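Local coordinates for protein Non-sulfated chondroitin lyase E66 (PDB 3VSN) that cleaves non-sulfated chondroitin as a polysaccharide lyase of the occlusion-derived virus envelope and is essential for oral infectivity of the baculovirus, at residues S321-T329 / V339-A347; T417-A427 / V593-M604. One frame throughout, in Å; residues are numbered along the deposited sequence.

Interaction 1 of 2, residues S321-T329 / V339-A347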
loop_
_atom_site.group_PDB
_atom_site.type_symbol
_atom_site.label_atom_id
_atom_site.label_comp_id
_atom_site.label_asym_id
_atom_site.label_seq_id
_atom_site.Cartn_x
_atom_site.Cartn_y
_atom_site.Cartn_z
ATOM N N SER A 321 10.430 -4.625 7.687
ATOM C CA SER A 321 9.489 -5.550 8.314
ATOM C C SER A 321 8.603 -4.895 9.365
ATOM O O SER A 321 9.046 -4.035 10.122
ATOM C CB SER A 321 10.221 -6.750 8.925
ATOM O OG SER A 321 11.014 -6.360 10.032
ATOM N N ALA A 322 7.347 -5.320 9.399
ATOM C CA ALA A 322 6.430 -4.931 10.454
ATOM C C ALA A 322 6.080 -6.213 11.198
ATOM O O ALA A 322 5.261 -7.007 10.730
ATOM C CB ALA A 322 5.193 -4.277 9.860
ATOM N N ASP A 323 6.738 -6.424 12.338
ATOM C CA ASP A 323 6.739 -7.725 13.016
ATOM C C ASP A 323 5.433 -8.076 13.735
ATOM O O ASP A 323 5.158 -9.252 13.986
ATOM C CB ASP A 323 7.902 -7.813 14.009
ATOM C CG ASP A 323 9.269 -7.734 13.338
ATOM O OD1 ASP A 323 9.370 -7.894 12.097
ATOM O OD2 ASP A 323 10.252 -7.509 14.072
ATOM N N TYR A 324 4.651 -7.061 14.085
ATOM C CA TYR A 324 3.359 -7.267 14.741
ATOM C C TYR A 324 2.198 -7.299 13.747
ATOM O O TYR A 324 1.294 -8.129 13.862
ATOM C CB TYR A 324 3.097 -6.157 15.756
ATOM C CG TYR A 324 3.822 -6.318 17.070
ATOM C CD1 TYR A 324 3.336 -7.182 18.052
ATOM C CD2 TYR A 324 4.974 -5.583 17.345
ATOM C CE1 TYR A 324 3.989 -7.323 19.268
ATOM C CE2 TYR A 324 5.634 -5.714 18.557
ATOM C CZ TYR A 324 5.138 -6.584 19.514
ATOM O OH TYR A 324 5.789 -6.716 20.720
ATOM N N SER A 325 2.224 -6.376 12.788
ATOM C CA SER A 325 1.156 -6.234 11.795
ATOM C C SER A 325 1.327 -7.220 10.643
ATOM O O SER A 325 0.381 -7.472 9.890
ATOM C CB SER A 325 1.120 -4.803 11.262
ATOM O OG SER A 325 0.889 -3.881 12.314
ATOM N N LYS A 326 2.543 -7.764 10.524
ATOM C CA LYS A 326 2.895 -8.856 9.593
ATOM C C LYS A 326 3.016 -8.418 8.130
ATOM O O LYS A 326 2.221 -8.821 7.280
ATOM C CB LYS A 326 1.956 -10.076 9.733
ATOM C CG LYS A 326 1.640 -10.509 11.167
ATOM C CD LYS A 326 2.892 -10.797 11.985
ATOM C CE LYS A 326 2.538 -11.267 13.387
ATOM N NZ LYS A 326 3.743 -11.594 14.202
ATOM N N VAL A 327 4.016 -7.589 7.848
ATOM C CA VAL A 327 4.338 -7.202 6.475
ATOM C C VAL A 327 5.852 -7.276 6.299
ATOM O O VAL A 327 6.605 -6.764 7.129
ATOM C CB VAL A 327 3.823 -5.778 6.122
ATOM C CG1 VAL A 327 4.186 -5.407 4.689
ATOM C CG2 VAL A 327 2.315 -5.675 6.312
ATOM N N LEU A 328 6.286 -7.951 5.237
ATOM C CA LEU A 328 7.683 -7.956 4.823
ATOM C C LEU A 328 7.769 -7.362 3.425
ATOM O O LEU A 328 7.075 -7.813 2.514
ATOM C CB LEU A 328 8.252 -9.381 4.826
ATOM C CG LEU A 328 9.641 -9.600 4.205
ATOM C CD1 LEU A 328 10.735 -8.927 5.029
ATOM C CD2 LEU A 328 9.939 -11.087 4.049
ATOM N N THR A 329 8.627 -6.362 3.256
ATOM C CA THR A 329 8.714 -5.634 1.999
ATOM C C THR A 329 10.168 -5.387 1.623
ATOM O O THR A 329 10.978 -5.001 2.464
ATOM C CB THR A 329 7.945 -4.300 2.096
ATOM O OG1 THR A 329 6.553 -4.577 2.306
ATOM C CG2 THR A 329 8.099 -3.467 0.821
ATOM N N VAL A 339 5.113 -9.368 1.101
ATOM C CA VAL A 339 4.149 -10.353 1.581
ATOM C C VAL A 339 3.387 -9.775 2.770
ATOM O O VAL A 339 3.995 -9.285 3.729
ATOM C CB VAL A 339 4.809 -11.688 2.012
ATOM C CG1 VAL A 339 3.768 -12.642 2.590
ATOM C CG2 VAL A 339 5.527 -12.349 0.845
ATOM N N VAL A 340 2.061 -9.822 2.690
ATOM C CA VAL A 340 1.223 -9.570 3.862
ATOM C C VAL A 340 1.007 -10.902 4.573
ATOM O O VAL A 340 0.473 -11.848 3.988
ATOM C CB VAL A 340 -0.128 -8.920 3.485
ATOM C CG1 VAL A 340 -1.040 -8.805 4.703
ATOM C CG2 VAL A 340 0.097 -7.550 2.849
ATOM N N GLY A 341 1.450 -10.974 5.826
ATOM C CA GLY A 341 1.299 -12.170 6.642
ATOM C C GLY A 341 -0.084 -12.240 7.260
ATOM O O GLY A 341 -1.005 -11.529 6.844
ATOM N N VAL A 342 -0.231 -13.108 8.254
ATOM C CA VAL A 342 -1.522 -13.346 8.885
ATOM C C VAL A 342 -1.341 -13.370 10.403
ATOM O O VAL A 342 -0.451 -14.053 10.921
ATOM C CB VAL A 342 -2.152 -14.678 8.389
ATOM C CG1 VAL A 342 -3.574 -14.843 8.901
ATOM C CG2 VAL A 342 -2.151 -14.758 6.867
ATOM N N THR A 343 -2.162 -12.598 11.106
ATOM C CA THR A 343 -2.240 -12.675 12.566
ATOM C C THR A 343 -3.708 -12.719 12.975
ATOM O O THR A 343 -4.547 -12.066 12.356
ATOM C CB THR A 343 -1.511 -11.502 13.278
ATOM O OG1 THR A 343 -1.788 -11.544 14.687
ATOM C CG2 THR A 343 -1.952 -10.138 12.722
ATOM N N ASN A 344 -4.018 -13.497 14.009
ATOM C CA ASN A 344 -5.375 -13.527 14.567
ATOM C C ASN A 344 -5.859 -12.156 15.070
ATOM O O ASN A 344 -7.061 -11.951 15.252
ATOM C CB ASN A 344 -5.471 -14.565 15.688
ATOM C CG ASN A 344 -4.406 -14.372 16.750
ATOM O OD1 ASN A 344 -3.411 -15.094 16.781
ATOM N ND2 ASN A 344 -4.596 -13.382 17.612
ATOM N N ARG A 345 -4.927 -11.228 15.285
ATOM C CA ARG A 345 -5.249 -9.862 15.731
ATOM C C ARG A 345 -5.846 -8.955 14.647
ATOM O O ARG A 345 -6.481 -7.946 14.964
ATOM C CB ARG A 345 -4.005 -9.177 16.298
ATOM C CG ARG A 345 -3.540 -9.697 17.648
ATOM C CD ARG A 345 -2.442 -8.802 18.208
ATOM N NE ARG A 345 -1.299 -8.722 17.301
ATOM C CZ ARG A 345 -0.257 -9.545 17.331
ATOM N NH1 ARG A 345 -0.193 -10.518 18.233
ATOM N NH2 ARG A 345 0.727 -9.394 16.455
ATOM N N LEU A 346 -5.621 -9.292 13.379
ATOM C CA LEU A 346 -6.048 -8.425 12.278
ATOM C C LEU A 346 -6.827 -9.188 11.215
ATOM O O LEU A 346 -6.598 -10.381 11.004
ATOM C CB LEU A 346 -4.843 -7.714 11.642
ATOM C CG LEU A 346 -4.036 -6.735 12.509
ATOM C CD1 LEU A 346 -2.727 -6.357 11.824
ATOM C CD2 LEU A 346 -4.845 -5.485 12.849
ATOM N N ALA A 347 -7.747 -8.489 10.552
ATOM C CA ALA A 347 -8.513 -9.069 9.455
ATOM C C ALA A 347 -7.575 -9.557 8.359
ATOM O O ALA A 347 -6.568 -8.912 8.063
ATOM C CB ALA A 347 -9.492 -8.050 8.890
#
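The guanidinium of Arg345 meets Tyr324 at its edge: NH2 donates to the Tyr324 carbonyl O at 2.9 Å, with that oxygen close to the guanidinium plane and the N-H bent to 143°. One face of the group lies over Thr343 OG1, which sits 3.6 Å from the plane above its centre. The same NH2 also reaches the edge of the Tyr324 ring, near CD1, the two planes being turned 64° apart, so this is no stack. A bend at chi3 turns the arginine chain back over its own turn, a type I turn from Thr343 to Leu346 in which Thr343 OG1 accepts from Arg345 N as an ST turn.

Lys326 crosses Thr343 at about a right angle, its CG 3.9 Å from Thr343 CB. Bent at chi2 (-56°) and extended beyond, it brings NZ to the carbonyl O of Asp323 at 2.7 Å. Leu346, the last residue of the type I turn, lays CD1 against Ser325 O and CB.

Behind these side chains lies the open end of the hairpin of strands 327-331 and 335-340. Leu328 and Val339 form a hydrogen-bonded antiparallel pair, and Val327 faces Val340 in a non-hydrogen-bonded one. Gly341 N then donates to Lys326 O at 2.7 Å, just where Lys326 and Val327 share Ala322 O in a G1 beta bulge. Gly341 CA lies 3.8 Å from Lys326 CB, a close approach beside the bulge.

Lys326 NZ and Arg345 NH2 stand 4.4 Å apart, and both form salt bridges to Glu608 OE2. That carboxylate gathers the two cations, and so probably ties the 323-326 turn and the loop that follows strand 335-340 to each other and to a third part of the chain.

Interaction 2 of 2, residues T417-A427 / V593-M604; sequences TAIAKTDTAGA and VMVKENNKVSFM
Glu597 reaches across to the 422-425 loop between strands 414-421 and 426-434, where its OE1 is held by two bonds. It takes the Thr422 hydroxyl OG1 at 2.6 Å on the anti side and the backbone N of Thr424 at 2.9 Å on the syn side, the latter nearly straight at 173°. Thr424 OG1 is modelled so close to OE2 that the length of that bond is doubtful. With CG anti to the backbone N (chi1 177°) and the chain extended beyond, the carboxylate is carried out to the loop, and donors on both the syn and anti sides of OE1 should fix its rotation.

Weaker links follow. Lys600 NZ donates to Lys421 O at 3.2 Å, and Ile419 N points at Met604 SD, 3.3 Å away and almost in line, a weak N-H to sulfur bond that the extended methionine side chain makes possible.

Between these ends the packing is apolar and close. Val593 CG1 sits 3.6 Å from Ala418 CB, while Val595 CG2 lies 3.5 Å from Ala427 CB; the small alanines let the valines come close to the opposing strands.

The 593-604 hairpin, turned by a type II' turn, thus lies against the edge strand 414-421 and its neighbour 426-434. On its other side Met594, Val601 and Phe603 pack on helix 614-623, and strand 584-589 flanks Val593 and Ala427 through Phe588, so the hairpin, part of one seven-stranded antiparallel sheet, packs by its side chains against the edge of another.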
loop_
_atom_site.group_PDB
_atom_site.type_symbol
_atom_site.label_atom_id
_atom_site.label_comp_id
_atom_site.label_asym_id
_atom_site.label_seq_id
_atom_site.Cartn_x
_atom_site.Cartn_y
_atom_site.Cartn_z
ATOM N N THR A 417 2.616 -15.572 12.388
ATOM C CA THR A 417 3.588 -15.176 11.370
ATOM C C THR A 417 4.898 -14.700 11.997
ATOM O O THR A 417 4.896 -13.917 12.949
ATOM C CB THR A 417 3.013 -14.072 10.445
ATOM O OG1 THR A 417 1.915 -14.600 9.693
ATOM C CG2 THR A 417 4.061 -13.558 9.466
ATOM N N ALA A 418 6.011 -15.182 11.454
ATOM C CA ALA A 418 7.330 -14.717 11.865
ATOM C C ALA A 418 8.071 -14.109 10.684
ATOM O O ALA A 418 7.915 -14.552 9.542
ATOM C CB ALA A 418 8.140 -15.852 12.475
ATOM N N ILE A 419 8.874 -13.090 10.972
ATOM C CA ILE A 419 9.665 -12.406 9.950
ATOM C C ILE A 419 11.099 -12.232 10.451
ATOM O O ILE A 419 11.316 -11.858 11.602
ATOM C CB ILE A 419 9.063 -11.027 9.580
ATOM C CG1 ILE A 419 7.617 -11.173 9.087
ATOM C CG2 ILE A 419 9.907 -10.340 8.509
ATOM C CD1 ILE A 419 6.832 -9.871 9.035
ATOM N N ALA A 420 12.070 -12.527 9.592
ATOM C CA ALA A 420 13.474 -12.264 9.897
ATOM C C ALA A 420 14.117 -11.623 8.685
ATOM O O ALA A 420 13.897 -12.065 7.559
ATOM C CB ALA A 420 14.201 -13.551 10.269
ATOM N N LYS A 421 14.904 -10.574 8.907
ATOM C CA LYS A 421 15.557 -9.891 7.794
ATOM C C LYS A 421 16.994 -9.492 8.103
ATOM O O LYS A 421 17.368 -9.281 9.262
ATOM C CB LYS A 421 14.746 -8.662 7.351
ATOM C CG LYS A 421 14.724 -7.530 8.373
ATOM C CD LYS A 421 13.983 -6.313 7.845
ATOM C CE LYS A 421 14.195 -5.100 8.741
ATOM N NZ LYS A 421 13.547 -5.268 10.073
ATOM N N THR A 422 17.787 -9.404 7.039
ATOM C CA THR A 422 19.153 -8.894 7.096
ATOM C C THR A 422 19.290 -7.751 6.082
ATOM O O THR A 422 18.281 -7.178 5.665
ATOM C CB THR A 422 20.189 -10.000 6.805
ATOM O OG1 THR A 422 19.889 -10.616 5.545
ATOM C CG2 THR A 422 20.190 -11.059 7.910
ATOM N N ASP A 423 20.526 -7.458 5.674
ATOM C CA ASP A 423 20.829 -6.334 4.779
ATOM C C ASP A 423 20.041 -6.363 3.472
ATOM O O ASP A 423 19.402 -5.378 3.099
ATOM C CB ASP A 423 22.323 -6.301 4.450
ATOM C CG ASP A 423 23.139 -5.593 5.505
ATOM O OD1 ASP A 423 22.568 -5.189 6.537
ATOM O OD2 ASP A 423 24.363 -5.442 5.298
ATOM N N THR A 424 20.101 -7.495 2.771
ATOM C CA THR A 424 19.506 -7.602 1.438
ATOM C C THR A 424 18.420 -8.670 1.342
ATOM O O THR A 424 17.777 -8.808 0.303
ATOM C CB THR A 424 20.574 -7.905 0.362
ATOM O OG1 THR A 424 21.054 -9.246 0.526
ATOM C CG2 THR A 424 21.746 -6.925 0.448
ATOM N N ALA A 425 18.216 -9.419 2.422
ATOM C CA ALA A 425 17.290 -10.541 2.390
ATOM C C ALA A 425 16.280 -10.495 3.526
ATOM O O ALA A 425 16.554 -9.953 4.593
ATOM C CB ALA A 425 18.058 -11.856 2.406
ATOM N N GLY A 426 15.108 -11.069 3.282
ATOM C CA GLY A 426 14.063 -11.154 4.294
ATOM C C GLY A 426 13.236 -12.406 4.089
ATOM O O GLY A 426 12.870 -12.736 2.959
ATOM N N ALA A 427 12.953 -13.109 5.181
ATOM C CA ALA A 427 12.109 -14.296 5.138
ATOM C C ALA A 427 10.849 -14.092 5.963
ATOM O O ALA A 427 10.873 -13.420 6.997
ATOM C CB ALA A 427 12.871 -15.515 5.638
ATOM N N VAL A 593 11.902 -18.696 12.427
ATOM C CA VAL A 593 12.469 -18.365 11.123
ATOM C C VAL A 593 13.792 -17.635 11.358
ATOM O O VAL A 593 13.930 -16.895 12.340
ATOM C CB VAL A 593 11.487 -17.540 10.242
ATOM C CG1 VAL A 593 11.292 -16.127 10.783
ATOM C CG2 VAL A 593 11.958 -17.495 8.792
ATOM N N MET A 594 14.757 -17.857 10.470
ATOM C CA MET A 594 16.094 -17.286 10.613
ATOM C C MET A 594 16.671 -16.927 9.253
ATOM O O MET A 594 16.466 -17.655 8.278
ATOM C CB MET A 594 17.030 -18.286 11.307
ATOM C CG MET A 594 18.442 -17.762 11.551
ATOM S SD MET A 594 19.699 -19.061 11.629
ATOM C CE MET A 594 19.980 -19.322 9.883
ATOM N N VAL A 595 17.389 -15.808 9.197
ATOM C CA VAL A 595 18.152 -15.427 8.011
ATOM C C VAL A 595 19.566 -15.057 8.435
ATOM O O VAL A 595 19.753 -14.347 9.423
ATOM C CB VAL A 595 17.502 -14.247 7.251
ATOM C CG1 VAL A 595 18.364 -13.822 6.065
ATOM C CG2 VAL A 595 16.111 -14.630 6.765
ATOM N N LYS A 596 20.551 -15.555 7.689
ATOM C CA LYS A 596 21.959 -15.246 7.936
ATOM C C LYS A 596 22.574 -14.636 6.689
ATOM O O LYS A 596 22.462 -15.193 5.595
ATOM C CB LYS A 596 22.732 -16.507 8.349
ATOM C CG LYS A 596 24.243 -16.331 8.416
ATOM C CD LYS A 596 24.939 -17.569 8.959
ATOM C CE LYS A 596 26.442 -17.498 8.727
ATOM N NZ LYS A 596 26.812 -17.812 7.317
ATOM N N GLU A 597 23.220 -13.489 6.862
ATOM C CA GLU A 597 23.888 -12.809 5.766
ATOM C C GLU A 597 25.081 -12.038 6.299
ATOM O O GLU A 597 24.958 -11.240 7.236
ATOM C CB GLU A 597 22.918 -11.875 5.023
ATOM C CG GLU A 597 23.574 -11.083 3.902
ATOM C CD GLU A 597 22.617 -10.165 3.162
ATOM O OE1 GLU A 597 21.554 -9.797 3.708
ATOM O OE2 GLU A 597 22.951 -9.805 2.013
ATOM N N ASN A 598 26.235 -12.286 5.680
ATOM C CA ASN A 598 27.509 -11.738 6.133
ATOM C C ASN A 598 27.766 -12.154 7.584
ATOM O O ASN A 598 27.771 -13.350 7.877
ATOM C CB ASN A 598 27.561 -10.218 5.912
ATOM C CG ASN A 598 27.376 -9.840 4.450
ATOM O OD1 ASN A 598 27.869 -10.532 3.553
ATOM N ND2 ASN A 598 26.662 -8.748 4.201
ATOM N N ASN A 599 27.941 -11.190 8.482
ATOM C CA ASN A 599 28.175 -11.481 9.897
ATOM C C ASN A 599 26.946 -11.189 10.770
ATOM O O ASN A 599 27.075 -10.923 11.968
ATOM C CB ASN A 599 29.392 -10.691 10.403
ATOM C CG ASN A 599 29.118 -9.198 10.518
ATOM O OD1 ASN A 599 28.296 -8.638 9.783
ATOM N ND2 ASN A 599 29.801 -8.542 11.453
ATOM N N LYS A 600 25.764 -11.228 10.163
ATOM C CA LYS A 600 24.529 -10.882 10.861
ATOM C C LYS A 600 23.520 -12.016 10.753
ATOM O O LYS A 600 23.376 -12.617 9.693
ATOM C CB LYS A 600 23.949 -9.593 10.276
ATOM C CG LYS A 600 22.719 -9.058 10.988
ATOM C CD LYS A 600 22.158 -7.856 10.242
ATOM C CE LYS A 600 20.985 -7.233 10.983
ATOM N NZ LYS A 600 19.800 -8.138 10.985
ATOM N N VAL A 601 22.837 -12.315 11.858
ATOM C CA VAL A 601 21.765 -13.309 11.864
ATOM C C VAL A 601 20.547 -12.730 12.581
ATOM O O VAL A 601 20.686 -12.094 13.631
ATOM C CB VAL A 601 22.186 -14.626 12.561
ATOM C CG1 VAL A 601 21.050 -15.635 12.528
ATOM C CG2 VAL A 601 23.409 -15.230 11.897
ATOM N N SER A 602 19.366 -12.952 12.008
ATOM C CA SER A 602 18.108 -12.556 12.638
ATOM C C SER A 602 17.191 -13.768 12.839
ATOM O O SER A 602 17.077 -14.610 11.945
ATOM C CB SER A 602 17.406 -11.495 11.788
ATOM O OG SER A 602 16.086 -11.271 12.253
ATOM N N PHE A 603 16.557 -13.846 14.013
ATOM C CA PHE A 603 15.567 -14.881 14.343
ATOM C C PHE A 603 14.261 -14.228 14.756
ATOM O O PHE A 603 14.275 -13.159 15.367
ATOM C CB PHE A 603 15.990 -15.680 15.577
ATOM C CG PHE A 603 17.143 -16.612 15.368
ATOM C CD1 PHE A 603 18.448 -16.168 15.539
ATOM C CD2 PHE A 603 16.922 -17.960 15.083
ATOM C CE1 PHE A 603 19.517 -17.039 15.391
ATOM C CE2 PHE A 603 17.990 -18.839 14.934
ATOM C CZ PHE A 603 19.288 -18.372 15.084
ATOM N N MET A 604 13.142 -14.896 14.482
ATOM C CA MET A 604 11.861 -14.530 15.086
ATOM C C MET A 604 10.960 -15.754 15.219
ATOM O O MET A 604 11.009 -16.657 14.386
ATOM C CB MET A 604 11.147 -13.438 14.281
ATOM C CG MET A 604 9.820 -13.007 14.891
ATOM S SD MET A 604 8.956 -11.703 14.004
ATOM C CE MET A 604 7.349 -11.787 14.795
HETATM O O HOH W 1 23.681 -8.374 6.818
#

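How the interactions relate
Interactions 1 and 2 follow each other along the chain, their centres about 16 Å apart, and they meet largely along strand 414-421. Val342 O lies 2.7 Å from Thr417 OG1, and Ser321 OG lies 2.8 Å from Lys421 NZ; both are probable hydrogen bonds, and Lys326 NZ also bonds to Thr417 O. Packing adds to them, with Met604 CE 3.4 Å from Asp323 O and Leu328 CD2 3.5 Å from Gly426 O. Interaction 1 is the one nearer catalysis: the side chain of Leu346 is about 10 Å from those of His246, a proton acceptor, and Glu350. Interaction 2 lies away from the catalytic residues, though a glycerol, probably from crystallisation, binds at Asp423.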